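Local coordinates for protein heme oxygenase (Leptospira interrogans, PDB 5KZL) that catalyses the oxidative opening of the heme ring, yielding biliverdin, iron and carbon monoxide, at residues Y130-G135 with L203-I208; P122-A127 with L195-Q200. The protein carries 1 engineered substitution. All coordinates share one frame; numbering follows the deposited sequence.

Contact 1. Residues Y130-G135 with L203-I208; sequences YVRYLG and LLNQGI. With HEM (protoporphyrin IX containing Fe), chain B.
Arg-132 and Asn-205 reach toward each other from opposite directions and meet beside the heme, where a single hydrogen bond links the two segments. CB and CG of Arg-132 stay clear of Asn-205; the bend at chi2 (-46°) then sets Arg-132 CD against the amide, 3.4 Å from Asn-205 OD1. A second bend, at chi3 (-44°), turns NE off the amide to the hydroxyl of Tyr-55. Beyond CZ, Arg-132 NH1 returns to Asn-205 OD1 and donates to it at 3.0 Å, far from straight and 57° out of the carbonyl plane, while also lying 4.0 Å from the heme methyl CMB. NH2 forms a salt bridge with Asp-136, so the buried guanidinium is held by three polar partners, Asn-205, Tyr-55 and Asp-136. The Asn-205 amide is held as well, because its ND2 bonds to Tyr-110 OH and to Val-201 O. On the heme side, Tyr-130 OH donates to propionate oxygen O1A at 2.7 Å, and its ring rests one face on the methyl CMA. Gly-135 CA comes within 3.2 Å of heme C4A, and Gly-135 O accepts a bond from the iron-bound water, as expected of the distal helix in heme oxygenases. Helix 125-151 also packs on helix 41-64, whose Phe-51 touches both Arg-132 and Asn-205, while Tyr-110 of helix 105-120 lies against Arg-132.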
loop_
_atom_site.group_PDB
_atom_site.type_symbol
_atom_site.label_atom_id
_atom_site.label_comp_id
_atom_site.label_asym_id
_atom_site.label_seq_id
_atom_site.Cartn_x
_atom_site.Cartn_y
_atom_site.Cartn_z
ATOM N N TYR A 130 -0.618 -6.411 4.483
ATOM C CA TYR A 130 -1.442 -7.156 3.518
ATOM C C TYR A 130 -2.115 -6.254 2.470
ATOM O O TYR A 130 -1.922 -6.453 1.268
ATOM C CB TYR A 130 -2.507 -8.036 4.241
ATOM C CG TYR A 130 -3.552 -8.612 3.295
ATOM C CD1 TYR A 130 -3.279 -9.741 2.525
ATOM C CD2 TYR A 130 -4.807 -8.021 3.164
ATOM C CE1 TYR A 130 -4.227 -10.256 1.630
ATOM C CE2 TYR A 130 -5.745 -8.505 2.245
ATOM C CZ TYR A 130 -5.469 -9.651 1.517
ATOM O OH TYR A 130 -6.399 -10.128 0.616
ATOM N N VAL A 131 -2.947 -5.310 2.923
ATOM C CA VAL A 131 -3.752 -4.468 2.040
ATOM C C VAL A 131 -2.882 -3.686 1.089
ATOM O O VAL A 131 -3.114 -3.753 -0.108
ATOM C CB VAL A 131 -4.776 -3.572 2.788
ATOM C CG1 VAL A 131 -5.544 -2.702 1.804
ATOM C CG2 VAL A 131 -5.749 -4.423 3.598
ATOM N N ARG A 132 -1.882 -2.972 1.606
ATOM C CA ARG A 132 -0.980 -2.221 0.739
ATOM C C ARG A 132 0.094 -3.106 0.032
ATOM O O ARG A 132 0.076 -3.165 -1.190
ATOM C CB ARG A 132 -0.337 -1.013 1.474
ATOM C CG ARG A 132 -1.298 0.195 1.698
ATOM C CD ARG A 132 -2.179 0.657 0.503
ATOM N NE ARG A 132 -1.460 0.719 -0.779
ATOM C CZ ARG A 132 -1.998 0.963 -1.973
ATOM N NH1 ARG A 132 -3.298 1.237 -2.088
ATOM N NH2 ARG A 132 -1.245 0.923 -3.066
ATOM N N TYR A 133 1.029 -3.752 0.757
ATOM C CA TYR A 133 2.125 -4.473 0.068
ATOM C C TYR A 133 1.718 -5.656 -0.758
ATOM O O TYR A 133 2.249 -5.805 -1.859
ATOM C CB TYR A 133 3.211 -4.920 1.031
ATOM C CG TYR A 133 3.896 -3.809 1.789
ATOM C CD1 TYR A 133 4.323 -2.647 1.138
ATOM C CD2 TYR A 133 4.209 -3.956 3.133
ATOM C CE1 TYR A 133 4.993 -1.638 1.831
ATOM C CE2 TYR A 133 4.890 -2.963 3.832
ATOM C CZ TYR A 133 5.281 -1.808 3.178
ATOM O OH TYR A 133 5.923 -0.834 3.889
ATOM N N LEU A 134 0.799 -6.524 -0.256
ATOM C CA LEU A 134 0.460 -7.663 -1.117
ATOM C C LEU A 134 -0.277 -7.182 -2.380
ATOM O O LEU A 134 -0.035 -7.724 -3.454
ATOM C CB LEU A 134 -0.279 -8.807 -0.366
ATOM C CG LEU A 134 -0.473 -10.105 -1.173
ATOM C CD1 LEU A 134 0.851 -10.650 -1.756
ATOM C CD2 LEU A 134 -1.199 -11.148 -0.359
ATOM N N GLY A 135 -1.067 -6.112 -2.255
ATOM C CA GLY A 135 -1.735 -5.478 -3.395
ATOM C C GLY A 135 -0.728 -4.907 -4.379
ATOM O O GLY A 135 -0.847 -5.123 -5.589
ATOM N N LEU A 203 -11.011 1.053 3.412
ATOM C CA LEU A 203 -11.809 2.282 3.529
ATOM C C LEU A 203 -10.923 3.535 3.539
ATOM O O LEU A 203 -11.284 4.554 2.919
ATOM C CB LEU A 203 -12.650 2.234 4.815
ATOM C CG LEU A 203 -13.801 3.247 4.856
ATOM C CD1 LEU A 203 -14.973 2.809 3.912
ATOM C CD2 LEU A 203 -14.303 3.430 6.279
ATOM N N LEU A 204 -9.758 3.454 4.217
ATOM C CA LEU A 204 -8.845 4.612 4.292
ATOM C C LEU A 204 -8.252 4.911 2.920
ATOM O O LEU A 204 -8.115 6.078 2.571
ATOM C CB LEU A 204 -7.763 4.413 5.356
ATOM C CG LEU A 204 -8.273 4.478 6.833
ATOM C CD1 LEU A 204 -7.289 3.798 7.771
ATOM C CD2 LEU A 204 -8.454 5.900 7.285
ATOM N N ASN A 205 -8.009 3.859 2.112
ATOM C CA ASN A 205 -7.545 4.028 0.729
ATOM C C ASN A 205 -8.632 4.651 -0.133
ATOM O O ASN A 205 -8.329 5.543 -0.915
ATOM C CB ASN A 205 -7.073 2.693 0.143
ATOM C CG ASN A 205 -5.663 2.414 0.570
ATOM O OD1 ASN A 205 -4.719 2.864 -0.078
ATOM N ND2 ASN A 205 -5.489 1.855 1.769
ATOM N N GLN A 206 -9.913 4.218 0.035
ATOM C CA GLN A 206 -11.053 4.815 -0.684
ATOM C C GLN A 206 -11.143 6.311 -0.330
ATOM O O GLN A 206 -11.440 7.126 -1.203
ATOM C CB GLN A 206 -12.378 4.126 -0.310
ATOM C CG GLN A 206 -12.447 2.653 -0.693
ATOM C CD GLN A 206 -13.793 2.001 -0.432
ATOM O OE1 GLN A 206 -14.857 2.564 -0.722
ATOM N NE2 GLN A 206 -13.771 0.755 0.057
ATOM N N GLY A 207 -10.855 6.638 0.933
ATOM C CA GLY A 207 -10.845 8.007 1.446
ATOM C C GLY A 207 -9.846 8.909 0.746
ATOM O O GLY A 207 -10.195 10.015 0.324
ATOM N N ILE A 208 -8.607 8.437 0.566
ATOM C CA ILE A 208 -7.591 9.230 -0.140
ATOM C C ILE A 208 -7.930 9.320 -1.641
ATOM O O ILE A 208 -7.760 10.385 -2.225
ATOM C CB ILE A 208 -6.112 8.803 0.139
ATOM C CG1 ILE A 208 -5.825 7.365 -0.288
ATOM C CG2 ILE A 208 -5.722 9.050 1.605
ATOM C CD1 ILE A 208 -4.364 6.871 -0.082
HETATM C CHA HEM B . -4.788 -8.286 -5.676
HETATM C CHB HEM B . -5.177 -4.527 -2.811
HETATM C CHC HEM B . -6.606 -1.941 -6.568
HETATM C CHD HEM B . -5.342 -5.411 -9.431
HETATM C C1A HEM B . -4.765 -7.481 -4.590
HETATM C C2A HEM B . -4.503 -7.951 -3.261
HETATM C C3A HEM B . -4.642 -6.896 -2.462
HETATM C C4A HEM B . -4.953 -5.793 -3.257
HETATM C CMA HEM B . -4.447 -6.850 -0.997
HETATM C CAA HEM B . -4.139 -9.350 -2.832
HETATM C CBA HEM B . -5.360 -10.293 -2.742
HETATM C CGA HEM B . -4.959 -11.587 -2.167
HETATM O O1A HEM B . -5.426 -11.964 -1.137
HETATM O O2A HEM B . -4.130 -12.249 -2.770
HETATM C C1B HEM B . -5.630 -3.471 -3.581
HETATM C C2B HEM B . -6.013 -2.177 -3.036
HETATM C C3B HEM B . -6.414 -1.470 -4.111
HETATM C C4B HEM B . -6.281 -2.340 -5.289
HETATM C CMB HEM B . -5.941 -1.704 -1.624
HETATM C CAB HEM B . -6.902 -0.153 -4.205
HETATM C CBB HEM B . -7.226 0.355 -3.128
HETATM C C1C HEM B . -6.262 -2.562 -7.715
HETATM C C2C HEM B . -6.199 -1.977 -9.010
HETATM C C3C HEM B . -5.824 -2.985 -9.817
HETATM C C4C HEM B . -5.628 -4.163 -9.012
HETATM C CMC HEM B . -6.487 -0.522 -9.378
HETATM C CAC HEM B . -5.648 -2.855 -11.245
HETATM C CBC HEM B . -4.939 -3.691 -11.887
HETATM C C1D HEM B . -5.187 -6.523 -8.628
HETATM C C2D HEM B . -4.937 -7.883 -9.170
HETATM C C3D HEM B . -4.753 -8.657 -8.131
HETATM C C4D HEM B . -4.911 -7.797 -6.950
HETATM C CMD HEM B . -4.836 -8.265 -10.605
HETATM C CAD HEM B . -4.501 -10.140 -8.179
HETATM C CBD HEM B . -3.122 -10.506 -8.583
HETATM C CGD HEM B . -2.886 -11.981 -8.601
HETATM O O1D HEM B . -3.609 -12.723 -8.053
HETATM O O2D HEM B . -1.918 -12.374 -9.178
HETATM N NA HEM B . -5.059 -6.179 -4.500
HETATM N NB HEM B . -5.865 -3.447 -4.848
HETATM N NC HEM B . -5.932 -3.832 -7.787
HETATM N ND HEM B . -5.150 -6.550 -7.313
HETATM FE FE HEM B . -5.511 -5.047 -6.134
HETATM O O HOH W 1 -3.355 -4.362 -6.399
#

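Contact 2. Residues P122-A127 with L195-Q200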
loop_
_atom_site.group_PDB
_atom_site.type_symbol
_atom_site.label_atom_id
_atom_site.label_comp_id
_atom_site.label_asym_id
_atom_site.label_seq_id
_atom_site.Cartn_x
_atom_site.Cartn_y
_atom_site.Cartn_z
ATOM N N PRO A 122 0.081 -3.312 17.774
ATOM C CA PRO A 122 1.035 -3.466 16.650
ATOM C C PRO A 122 0.825 -4.691 15.776
ATOM O O PRO A 122 1.116 -4.606 14.589
ATOM C CB PRO A 122 2.406 -3.463 17.340
ATOM C CG PRO A 122 2.122 -3.755 18.748
ATOM C CD PRO A 122 0.819 -3.137 19.042
ATOM N N GLU A 123 0.227 -5.785 16.309
ATOM C CA GLU A 123 -0.076 -6.991 15.508
ATOM C C GLU A 123 -1.029 -6.652 14.347
ATOM O O GLU A 123 -0.996 -7.314 13.310
ATOM C CB GLU A 123 -0.715 -8.089 16.378
ATOM C CG GLU A 123 0.181 -8.533 17.537
ATOM C CD GLU A 123 0.329 -7.598 18.732
ATOM O OE1 GLU A 123 -0.542 -6.717 18.924
ATOM O OE2 GLU A 123 1.344 -7.727 19.460
ATOM N N LEU A 124 -1.884 -5.629 14.522
ATOM C CA LEU A 124 -2.812 -5.229 13.451
ATOM C C LEU A 124 -2.103 -4.562 12.244
ATOM O O LEU A 124 -2.726 -4.396 11.190
ATOM C CB LEU A 124 -3.966 -4.350 13.977
ATOM C CG LEU A 124 -4.958 -4.975 14.993
ATOM C CD1 LEU A 124 -6.010 -3.958 15.389
ATOM C CD2 LEU A 124 -5.661 -6.201 14.414
ATOM N N LEU A 125 -0.798 -4.213 12.384
ATOM C CA LEU A 125 -0.024 -3.685 11.249
ATOM C C LEU A 125 0.092 -4.768 10.154
ATOM O O LEU A 125 0.327 -4.435 8.985
ATOM C CB LEU A 125 1.373 -3.200 11.688
ATOM C CG LEU A 125 1.404 -1.903 12.502
ATOM C CD1 LEU A 125 2.826 -1.580 12.947
ATOM C CD2 LEU A 125 0.798 -0.713 11.709
ATOM N N ALA A 126 -0.159 -6.053 10.518
ATOM C CA ALA A 126 -0.203 -7.152 9.541
ATOM C C ALA A 126 -1.252 -6.837 8.472
ATOM O O ALA A 126 -1.031 -7.137 7.305
ATOM C CB ALA A 126 -0.534 -8.483 10.225
ATOM N N ALA A 127 -2.393 -6.227 8.873
ATOM C CA ALA A 127 -3.486 -5.827 7.968
ATOM C C ALA A 127 -3.042 -4.753 6.978
ATOM O O ALA A 127 -3.397 -4.809 5.805
ATOM C CB ALA A 127 -4.664 -5.311 8.759
ATOM N N LEU A 195 -8.620 -9.221 10.044
ATOM C CA LEU A 195 -9.585 -9.001 8.952
ATOM C C LEU A 195 -10.345 -7.642 9.119
ATOM O O LEU A 195 -10.453 -6.879 8.157
ATOM C CB LEU A 195 -10.560 -10.204 8.841
ATOM C CG LEU A 195 -11.704 -10.094 7.831
ATOM C CD1 LEU A 195 -11.190 -9.854 6.394
ATOM C CD2 LEU A 195 -12.606 -11.330 7.898
ATOM N N ALA A 196 -10.825 -7.325 10.339
ATOM C CA ALA A 196 -11.523 -6.063 10.645
ATOM C C ALA A 196 -10.608 -4.860 10.332
ATOM O O ALA A 196 -11.043 -3.905 9.671
ATOM C CB ALA A 196 -11.943 -6.054 12.107
ATOM N N GLU A 197 -9.308 -4.967 10.684
ATOM C CA GLU A 197 -8.352 -3.900 10.363
ATOM C C GLU A 197 -8.154 -3.743 8.846
ATOM O O GLU A 197 -8.181 -2.613 8.349
ATOM C CB GLU A 197 -7.019 -4.062 11.103
ATOM C CG GLU A 197 -6.107 -2.825 11.013
ATOM C CD GLU A 197 -6.634 -1.531 11.620
ATOM O OE1 GLU A 197 -7.640 -1.592 12.360
ATOM O OE2 GLU A 197 -6.041 -0.457 11.360
ATOM N N SER A 198 -8.041 -4.864 8.120
ATOM C CA SER A 198 -7.872 -4.868 6.660
ATOM C C SER A 198 -9.031 -4.121 5.982
ATOM O O SER A 198 -8.801 -3.300 5.096
ATOM C CB SER A 198 -7.753 -6.295 6.134
ATOM O OG SER A 198 -6.633 -6.943 6.712
ATOM N N LYS A 199 -10.273 -4.368 6.439
ATOM C CA LYS A 199 -11.443 -3.654 5.905
ATOM C C LYS A 199 -11.340 -2.138 6.110
ATOM O O LYS A 199 -11.664 -1.363 5.191
ATOM C CB LYS A 199 -12.724 -4.195 6.528
ATOM C CG LYS A 199 -13.021 -5.622 6.087
ATOM C CD LYS A 199 -14.213 -6.163 6.849
ATOM C CE LYS A 199 -14.548 -7.556 6.412
ATOM N NZ LYS A 199 -15.477 -7.536 5.254
ATOM N N GLN A 200 -10.845 -1.722 7.295
ATOM C CA GLN A 200 -10.633 -0.318 7.655
ATOM C C GLN A 200 -9.583 0.293 6.726
ATOM O O GLN A 200 -9.763 1.420 6.250
ATOM C CB GLN A 200 -10.130 -0.219 9.110
ATOM C CG GLN A 200 -11.143 0.285 10.117
ATOM C CD GLN A 200 -11.709 1.624 9.749
ATOM O OE1 GLN A 200 -11.072 2.688 9.849
ATOM N NE2 GLN A 200 -12.908 1.572 9.266
#
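The methyl group of Ala-127 presses between Glu-197 and Ser-198, and here the two segments come closest. Ala-127 CB lies 3.5 Å from Glu-197 CB and 3.3 Å from Ser-198 OG. With only a methyl group to accommodate, the CA atoms of Ala-127 and Ser-198 approach to 4.7 Å, so that backbone nearly meets backbone. Glu-197 CG, anti to its own backbone nitrogen (chi1 -168°), is carried across toward the other segment and faces both Ala-127 CB and Leu-124 O, each 3.7 Å away.

Packing is looser around Leu-124, which is only partly buried. Its side chain crosses that of Glu-197 at about a right angle: Leu-124 CB sits 4.0 Å from Glu-197 CG, and Leu-124 CD2 is 4.2 Å from Glu-197 CB. The same leucine also leans on Ser-193 and Ile-194 of helix 188-210 and on Ile-117 of helix 105-120, so it spreads over several neighbours.

No hydrogen bond joins the two segments; they meet by van der Waals packing of methyl and methylene groups, partly against oxygen atoms. Ser-198 OG touches the alanine methyl, yet its hydrogen bond goes to Ile-194 O, one turn back in its own helix. The Glu-197 carboxylate pairs with His-128 NE2 through OE2 and forms a salt bridge with Arg-113 through OE1. These partners would favour a charged carboxylate despite its burial, and through them Glu-197 ties helix 188-210 to both helix 125-151 and helix 105-120.

Contacts 1 and 2 join the same pair of helices, 125-151 and 188-210, at places whose centres are 11 Å apart. Along the chain the segments alternate: 122-127 and 130-135 come first, then 195-200 and 203-208. The helices diverge from contact 2 toward contact 1, the nearest CA atoms being 4.7 Å apart at Ala-127 and Ser-198 but 9.1 Å apart at Arg-132 and Asn-205, a gap spanned by side chains alone. Between them Val-131 CG2 packs 3.6 Å from Ser-198 O. The close end lies further from the chain's centre, and the wider end falls beside the heme, where it ties the heme-lining part of helix 125-151 to helix 188-210.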